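Local coordinates for protein GDP-L-fucose synthase (Campylobacter jejuni subsp. jejuni serotype O:2, PDB 7M13) that is an NADPH-dependent oxidoreductase that makes GDP-D-glycero-L-gluco-heptose, a sugar nucleotide used for the capsular polysaccharide, at residues B[74-77]-B[78-81]; B[80-83]-B[84-88]; B[138-141]-B[142-146]. One frame throughout, in Å; residues are numbered along the deposited sequence.

Interaction 1 of 3, residues B[74-77]-B[78-81]; sequences AANV and AQRA
N76 and Q79 close the second of two overlapping type I beta turns, A74 to V77 and N76 to Q79, which lead the chain into a helix. The evidence for closure is the bond from Q79 N to N76 O, 2.9 Å long and nearly straight at 167°. Q79 then centres an inverse gamma turn, seen in a weak bond from R80 N to A78 O. The two side chains cross at about a right angle, their amide planes 86° apart, and Q79 OE1 comes within 3.5 Å of N76 CB. One water joins the amides, donating to Q79 OE1 (2.8 Å) and accepting from N76 ND2 (3.0 Å). With chi1 at 68°, the N76 amide lies between its backbone N and carbonyl carbon, where G73 N and P71 O also bind it, so both its ends are fixed. Q79 NE2 is bonded to D82 OD2. A second water spans A75 O and A78 N, and a third runs from V77 O (2.8 Å) to R80 NH1 (2.9 Å); that guanidinium also bonds to Y135 O. Residues 74-77 lie in the loop after strand 63-66, tied through A74 N to S182 OG, and 78-81 lead into helix 80-100, where Q79, R80 and A81 pack against Q157, S153 and Y154 of the second subunit.

Interaction 2 of 3, residues B[80-83]-B[84-88]; sequences RADF and IYENL
Backbone bonds join A81 to Y85 and D82 to E86 in the first turns of helix 80-100. Y85 N reaches A81 O at 2.9 Å in a nearly straight bond, whereas the bond of I84 N to the same oxygen is weak. E86 N binds D82 O, also at 2.9 Å. The next step departs from this pattern: N87 N is 3.7 Å from F83 O, and the side chain of N87 supplies the donor instead. Its ND2 lies 2.8 Å from F83 O, in the carbonyl plane on a lone pair, with the acceptor 22° out of the amide plane. N87 CG stands beside its own backbone N (chi1 -70°), which folds the amide back along the helix toward F83. N87 OD1 accepts from L70 N, so both ends of the amide are held.

Among charged groups, D82 and E86 run side by side in the same direction, their carboxylates 33° apart in plane and OD1 of D82 4.3 Å from OE2 of E86. This proximity of like charges is probably eased by the donors around D82, which besides Q79 are Y158 OH and Q157 NE2 of the second subunit.

In van der Waals contact, I84 CG2 lies 3.4 Å from the carbonyl oxygen A81 O, while the ring of F83 touches C72 in the preceding loop. Y85 stacks on H96 of the second subunit. Helix 80-100 is the crossover helix of the beta-alpha-beta unit 63-66, 80-100, 105-111 of the Rossmann fold, and here also part of the dimer interface.

Interaction 3 of 3, residues B[138-141]-B[142-146]; sequences YSFG and AAKIA. With NAP (NADP nicotinamide-adenine-dinucleotide phosphate), chain E.
Four successive i to i+4 bonds, from A142 N to Y138 O through I145 N to G141 O, span 2.9 to 3.0 Å at N-H...O angles of 153 to 160°, as in a regular alpha helix. F140 and K144, one turn apart, extend side by side in the same direction. The F140 ring leaves with CG anti to the backbone N, and K144 CG lies over one of its faces. K144 bends once, at chi2 (-62°), and then runs straight, bringing CE to 3.7 Å from F140 CZ. From there K144 NZ grips two hydroxyls of the nicotinamide ribose of NADP, O3D at 2.8 Å and O2D at 3.1 Å, and also donates to F109 O. The same O2D lies near the plane of the F140 ring at its edge, 4.0 Å from CZ. On another side of the helix, I145 CG1 packs 3.3 Å from G141 O.

The spacing of F140 and K144 matches the YxxxK motif of short-chain dehydrogenases, and F140 occupies the predicted proton donor/acceptor position. A phenylalanine ring has no hydroxyl to perform that role; in this structure it packs beside the lysine that holds the cofactor ribose.

Overall arrangement
Interactions 1 and 2 follow one another along the chain, sharing R80 and A81, with centres 10 Å apart: the turns of 74-79 run directly into helix 80-100. Interaction 3 comes later, on helix 138-158, which follows strand 105-111. Its centre is 8 Å from that of interaction 2 and 13 Å from that of interaction 1. The two helices are linked where R80 O accepts a hydrogen bond from S139 OG, and pack further along through L88 against A146. N76 O and V77 O in turn touch the ring of F83. All three contacts meet the second subunit, so this region of the Rossmann domain joins the dimer interface to the NADP site that K144 lines.

Interaction 1 of 3, residues B[74-77]-B[78-81]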
loop_
_atom_site.group_PDB
_atom_site.type_symbol
_atom_site.label_atom_id
_atom_site.label_comp_id
_atom_site.label_asym_id
_atom_site.label_seq_id
_atom_site.Cartn_x
_atom_site.Cartn_y
_atom_site.Cartn_z
ATOM N N ALA B 74 16.181 -14.458 -0.030
ATOM C CA ALA B 74 15.977 -15.763 0.639
ATOM C C ALA B 74 16.412 -15.661 2.101
ATOM O O ALA B 74 15.675 -16.167 2.958
ATOM C CB ALA B 74 16.751 -16.850 -0.069
ATOM N N ALA B 75 17.564 -15.044 2.367
ATOM C CA ALA B 75 18.238 -15.081 3.688
ATOM C C ALA B 75 17.425 -14.295 4.721
ATOM O O ALA B 75 17.342 -14.735 5.887
ATOM C CB ALA B 75 19.631 -14.522 3.590
ATOM N N ASN B 76 16.878 -13.140 4.323
ATOM C CA ASN B 76 16.278 -12.181 5.282
ATOM C C ASN B 76 14.757 -12.218 5.208
ATOM O O ASN B 76 14.159 -11.280 5.745
ATOM C CB ASN B 76 16.795 -10.755 5.090
ATOM C CG ASN B 76 16.371 -10.063 3.813
ATOM O OD1 ASN B 76 15.721 -10.653 2.948
ATOM N ND2 ASN B 76 16.719 -8.787 3.709
ATOM N N VAL B 77 14.169 -13.266 4.621
ATOM C CA VAL B 77 12.712 -13.366 4.323
ATOM C C VAL B 77 11.911 -13.251 5.624
ATOM O O VAL B 77 10.763 -12.831 5.550
ATOM C CB VAL B 77 12.355 -14.639 3.525
ATOM C CG1 VAL B 77 12.422 -15.893 4.380
ATOM C CG2 VAL B 77 10.990 -14.524 2.860
ATOM N N ALA B 78 12.498 -13.517 6.797
ATOM C CA ALA B 78 11.777 -13.377 8.091
ATOM C C ALA B 78 11.382 -11.922 8.388
ATOM O O ALA B 78 10.490 -11.721 9.247
ATOM C CB ALA B 78 12.620 -13.934 9.219
ATOM N N GLN B 79 12.052 -10.944 7.777
ATOM C CA GLN B 79 11.869 -9.500 8.071
ATOM C C GLN B 79 10.586 -8.970 7.396
ATOM O O GLN B 79 10.596 -7.862 6.842
ATOM C CB GLN B 79 13.113 -8.730 7.647
ATOM C CG GLN B 79 14.341 -9.032 8.504
ATOM C CD GLN B 79 15.500 -8.109 8.225
ATOM O OE1 GLN B 79 16.550 -8.559 7.755
ATOM N NE2 GLN B 79 15.338 -6.811 8.490
ATOM N N ARG B 80 9.473 -9.674 7.565
ATOM C CA ARG B 80 8.230 -9.402 6.812
ATOM C C ARG B 80 7.690 -8.016 7.166
ATOM O O ARG B 80 7.205 -7.295 6.291
ATOM C CB ARG B 80 7.193 -10.459 7.180
ATOM C CG ARG B 80 6.057 -10.576 6.197
ATOM C CD ARG B 80 5.273 -11.855 6.482
ATOM N NE ARG B 80 4.239 -12.155 5.507
ATOM C CZ ARG B 80 4.456 -12.739 4.345
ATOM N NH1 ARG B 80 5.678 -13.066 3.985
ATOM N NH2 ARG B 80 3.445 -13.011 3.563
ATOM N N ALA B 81 7.707 -7.611 8.426
ATOM C CA ALA B 81 7.233 -6.268 8.837
ATOM C C ALA B 81 8.197 -5.207 8.323
ATOM O O ALA B 81 7.750 -4.147 7.869
ATOM C CB ALA B 81 7.147 -6.173 10.348
HETATM O O HOH W 1 15.135 -14.705 7.394
HETATM O O HOH W 2 18.304 -7.545 5.891
HETATM O O HOH W 3 8.407 -12.116 4.171
#

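Interaction 2 of 3, residues B[80-83]-B[84-88]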
loop_
_atom_site.group_PDB
_atom_site.type_symbol
_atom_site.label_atom_id
_atom_site.label_comp_id
_atom_site.label_asym_id
_atom_site.label_seq_id
_atom_site.Cartn_x
_atom_site.Cartn_y
_atom_site.Cartn_z
ATOM N N ARG B 80 9.473 -9.674 7.565
ATOM C CA ARG B 80 8.230 -9.402 6.812
ATOM C C ARG B 80 7.690 -8.016 7.166
ATOM O O ARG B 80 7.205 -7.295 6.291
ATOM C CB ARG B 80 7.193 -10.459 7.180
ATOM C CG ARG B 80 6.057 -10.576 6.197
ATOM C CD ARG B 80 5.273 -11.855 6.482
ATOM N NE ARG B 80 4.239 -12.155 5.507
ATOM C CZ ARG B 80 4.456 -12.739 4.345
ATOM N NH1 ARG B 80 5.678 -13.066 3.985
ATOM N NH2 ARG B 80 3.445 -13.011 3.563
ATOM N N ALA B 81 7.707 -7.611 8.426
ATOM C CA ALA B 81 7.233 -6.268 8.837
ATOM C C ALA B 81 8.197 -5.207 8.323
ATOM O O ALA B 81 7.750 -4.147 7.869
ATOM C CB ALA B 81 7.147 -6.173 10.348
ATOM N N ASP B 82 9.503 -5.417 8.468
ATOM C CA ASP B 82 10.503 -4.418 8.070
ATOM C C ASP B 82 10.346 -4.121 6.583
ATOM O O ASP B 82 10.497 -2.960 6.203
ATOM C CB ASP B 82 11.905 -4.880 8.449
ATOM C CG ASP B 82 12.112 -5.237 9.909
ATOM O OD1 ASP B 82 11.314 -4.760 10.769
ATOM O OD2 ASP B 82 13.092 -6.019 10.176
ATOM N N PHE B 83 10.088 -5.131 5.768
ATOM C CA PHE B 83 10.019 -4.915 4.308
ATOM C C PHE B 83 8.940 -3.889 3.974
ATOM O O PHE B 83 9.083 -3.110 3.012
ATOM C CB PHE B 83 9.714 -6.186 3.525
ATOM C CG PHE B 83 10.797 -7.211 3.596
ATOM C CD1 PHE B 83 10.442 -8.524 3.706
ATOM C CD2 PHE B 83 12.128 -6.864 3.532
ATOM C CE1 PHE B 83 11.410 -9.503 3.794
ATOM C CE2 PHE B 83 13.100 -7.850 3.643
ATOM C CZ PHE B 83 12.729 -9.155 3.751
ATOM N N ILE B 84 7.811 -3.969 4.664
ATOM C CA ILE B 84 6.696 -3.057 4.332
ATOM C C ILE B 84 6.901 -1.741 5.084
ATOM O O ILE B 84 6.840 -0.671 4.444
ATOM C CB ILE B 84 5.304 -3.686 4.514
ATOM C CG1 ILE B 84 4.224 -2.657 4.134
ATOM C CG2 ILE B 84 5.049 -4.298 5.886
ATOM C CD1 ILE B 84 2.889 -3.255 3.868
ATOM N N TYR B 85 7.211 -1.747 6.379
ATOM C CA TYR B 85 7.377 -0.461 7.091
ATOM C C TYR B 85 8.521 0.381 6.497
ATOM O O TYR B 85 8.321 1.575 6.217
ATOM C CB TYR B 85 7.556 -0.697 8.586
ATOM C CG TYR B 85 7.866 0.567 9.341
ATOM C CD1 TYR B 85 6.902 1.542 9.533
ATOM C CD2 TYR B 85 9.133 0.854 9.769
ATOM C CE1 TYR B 85 7.171 2.736 10.187
ATOM C CE2 TYR B 85 9.434 2.041 10.419
ATOM C CZ TYR B 85 8.445 2.988 10.640
ATOM O OH TYR B 85 8.750 4.171 11.262
ATOM N N GLU B 86 9.713 -0.173 6.438
ATOM C CA GLU B 86 10.907 0.623 6.096
ATOM C C GLU B 86 10.733 1.177 4.688
ATOM O O GLU B 86 11.035 2.351 4.442
ATOM C CB GLU B 86 12.178 -0.192 6.305
ATOM C CG GLU B 86 12.436 -0.422 7.778
ATOM C CD GLU B 86 13.791 -0.996 8.118
ATOM O OE1 GLU B 86 14.757 -0.743 7.356
ATOM O OE2 GLU B 86 13.870 -1.699 9.166
ATOM N N ASN B 87 10.290 0.323 3.752
ATOM C CA ASN B 87 10.195 0.757 2.341
ATOM C C ASN B 87 9.053 1.756 2.191
ATOM O O ASN B 87 9.212 2.725 1.469
ATOM C CB ASN B 87 10.117 -0.440 1.393
ATOM C CG ASN B 87 11.456 -1.163 1.370
ATOM O OD1 ASN B 87 12.508 -0.532 1.135
ATOM N ND2 ASN B 87 11.442 -2.463 1.574
ATOM N N LEU B 88 7.921 1.539 2.864
ATOM C CA LEU B 88 6.872 2.597 2.816
ATOM C C LEU B 88 7.424 3.910 3.368
ATOM O O LEU B 88 7.111 4.962 2.823
ATOM C CB LEU B 88 5.610 2.172 3.583
ATOM C CG LEU B 88 4.761 1.080 2.961
ATOM C CD1 LEU B 88 3.595 0.757 3.873
ATOM C CD2 LEU B 88 4.265 1.458 1.576
#

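Interaction 3 of 3, residues B[138-141]-B[142-146]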
loop_
_atom_site.group_PDB
_atom_site.type_symbol
_atom_site.label_atom_id
_atom_site.label_comp_id
_atom_site.label_asym_id
_atom_site.label_seq_id
_atom_site.Cartn_x
_atom_site.Cartn_y
_atom_site.Cartn_z
ATOM N N TYR B 138 5.470 -10.996 -0.204
ATOM C CA TYR B 138 4.110 -10.394 -0.168
ATOM C C TYR B 138 4.166 -8.963 0.365
ATOM O O TYR B 138 3.561 -8.025 -0.204
ATOM C CB TYR B 138 3.247 -11.285 0.721
ATOM C CG TYR B 138 1.814 -10.876 0.966
ATOM C CD1 TYR B 138 0.814 -11.033 0.008
ATOM C CD2 TYR B 138 1.445 -10.348 2.196
ATOM C CE1 TYR B 138 -0.510 -10.707 0.278
ATOM C CE2 TYR B 138 0.124 -10.043 2.485
ATOM C CZ TYR B 138 -0.849 -10.209 1.523
ATOM O OH TYR B 138 -2.148 -9.900 1.832
ATOM N N SER B 139 4.801 -8.772 1.503
ATOM C CA SER B 139 4.844 -7.448 2.150
ATOM C C SER B 139 5.750 -6.486 1.389
ATOM O O SER B 139 5.410 -5.291 1.268
ATOM C CB SER B 139 5.167 -7.570 3.591
ATOM O OG SER B 139 6.505 -7.969 3.799
ATOM N N PHE B 140 6.845 -6.972 0.837
ATOM C CA PHE B 140 7.756 -6.151 0.008
ATOM C C PHE B 140 7.039 -5.720 -1.268
ATOM O O PHE B 140 7.079 -4.531 -1.626
ATOM C CB PHE B 140 8.993 -6.985 -0.292
ATOM C CG PHE B 140 9.977 -6.304 -1.193
ATOM C CD1 PHE B 140 10.943 -5.455 -0.698
ATOM C CD2 PHE B 140 9.942 -6.544 -2.550
ATOM C CE1 PHE B 140 11.846 -4.841 -1.553
ATOM C CE2 PHE B 140 10.856 -5.938 -3.388
ATOM C CZ PHE B 140 11.789 -5.086 -2.891
ATOM N N GLY B 141 6.373 -6.658 -1.941
ATOM C CA GLY B 141 5.626 -6.340 -3.172
ATOM C C GLY B 141 4.541 -5.330 -2.880
ATOM O O GLY B 141 4.328 -4.434 -3.694
ATOM N N ALA B 142 3.830 -5.473 -1.761
ATOM C CA ALA B 142 2.776 -4.504 -1.384
ATOM C C ALA B 142 3.417 -3.128 -1.207
ATOM O O ALA B 142 2.815 -2.122 -1.653
ATOM C CB ALA B 142 2.026 -4.966 -0.162
ATOM N N ALA B 143 4.582 -3.037 -0.554
ATOM C CA ALA B 143 5.247 -1.724 -0.396
ATOM C C ALA B 143 5.590 -1.153 -1.773
ATOM O O ALA B 143 5.312 0.055 -2.028
ATOM C CB ALA B 143 6.464 -1.882 0.471
ATOM N N LYS B 144 6.040 -1.983 -2.700
ATOM C CA LYS B 144 6.409 -1.493 -4.056
ATOM C C LYS B 144 5.161 -1.036 -4.831
ATOM O O LYS B 144 5.224 -0.024 -5.496
ATOM C CB LYS B 144 7.182 -2.553 -4.822
ATOM C CG LYS B 144 8.610 -2.740 -4.324
ATOM C CD LYS B 144 9.466 -1.500 -4.473
ATOM C CE LYS B 144 10.938 -1.830 -4.424
ATOM N NZ LYS B 144 11.774 -0.614 -4.478
ATOM N N ILE B 145 4.045 -1.733 -4.674
ATOM C CA ILE B 145 2.767 -1.285 -5.271
ATOM C C ILE B 145 2.444 0.118 -4.741
ATOM O O ILE B 145 2.064 1.029 -5.514
ATOM C CB ILE B 145 1.629 -2.290 -4.989
ATOM C CG1 ILE B 145 1.850 -3.611 -5.730
ATOM C CG2 ILE B 145 0.290 -1.684 -5.338
ATOM C CD1 ILE B 145 0.916 -4.685 -5.332
ATOM N N ALA B 146 2.522 0.304 -3.426
ATOM C CA ALA B 146 2.139 1.592 -2.814
ATOM C C ALA B 146 3.087 2.682 -3.326
ATOM O O ALA B 146 2.650 3.824 -3.491
ATOM C CB ALA B 146 2.207 1.515 -1.312
HETATM P PA NAP E . 20.881 -1.997 -3.013
HETATM O O1A NAP E . 20.272 -3.017 -2.097
HETATM O O2A NAP E . 22.155 -2.383 -3.725
HETATM O O5B NAP E . 21.192 -0.651 -2.268
HETATM C C5B NAP E . 20.209 -0.029 -1.441
HETATM C C4B NAP E . 20.858 1.173 -0.830
HETATM O O4B NAP E . 19.839 1.862 -0.067
HETATM C C3B NAP E . 22.009 0.857 0.147
HETATM O O3B NAP E . 23.170 1.587 -0.234
HETATM C C2B NAP E . 21.442 1.251 1.506
HETATM O O2B NAP E . 22.407 1.828 2.387
HETATM C C1B NAP E . 20.433 2.328 1.126
HETATM N N9A NAP E . 19.414 2.482 2.143
HETATM C C8A NAP E . 18.529 1.551 2.593
HETATM N N7A NAP E . 17.804 1.953 3.610
HETATM C C5A NAP E . 18.252 3.234 3.853
HETATM C C6A NAP E . 17.886 4.189 4.819
HETATM N N6A NAP E . 16.981 3.975 5.780
HETATM N N1A NAP E . 18.544 5.369 4.787
HETATM C C2A NAP E . 19.475 5.572 3.845
HETATM N N3A NAP E . 19.904 4.741 2.893
HETATM C C4A NAP E . 19.248 3.575 2.961
HETATM O O3 NAP E . 19.786 -1.574 -4.097
HETATM P PN NAP E . 19.703 -1.984 -5.624
HETATM O O1N NAP E . 19.860 -3.452 -5.719
HETATM O O2N NAP E . 20.625 -1.092 -6.356
HETATM O O5D NAP E . 18.177 -1.587 -5.949
HETATM C C5D NAP E . 17.857 -0.311 -6.454
HETATM C C4D NAP E . 16.374 -0.272 -6.692
HETATM O O4D NAP E . 16.014 -1.246 -7.711
HETATM C C3D NAP E . 15.512 -0.592 -5.463
HETATM O O3D NAP E . 14.305 0.181 -5.473
HETATM C C2D NAP E . 15.239 -2.056 -5.665
HETATM O O2D NAP E . 14.114 -2.535 -4.933
HETATM C C1D NAP E . 15.035 -2.127 -7.165
HETATM N N1N NAP E . 15.219 -3.508 -7.662
HETATM C C2N NAP E . 16.413 -4.163 -7.543
HETATM C C3N NAP E . 16.531 -5.457 -7.924
HETATM C C7N NAP E . 17.801 -6.222 -7.805
HETATM O O7N NAP E . 17.876 -7.348 -8.338
HETATM N N7N NAP E . 18.806 -5.661 -7.138
HETATM C C4N NAP E . 15.406 -6.141 -8.528
HETATM C C5N NAP E . 14.187 -5.376 -8.663
HETATM C C6N NAP E . 14.111 -4.173 -8.183
HETATM P P2B NAP E . 23.437 0.883 3.202
HETATM O O1X NAP E . 24.448 0.482 2.165
HETATM O O2X NAP E . 22.703 -0.220 3.825
HETATM O O3X NAP E . 24.013 1.826 4.275
#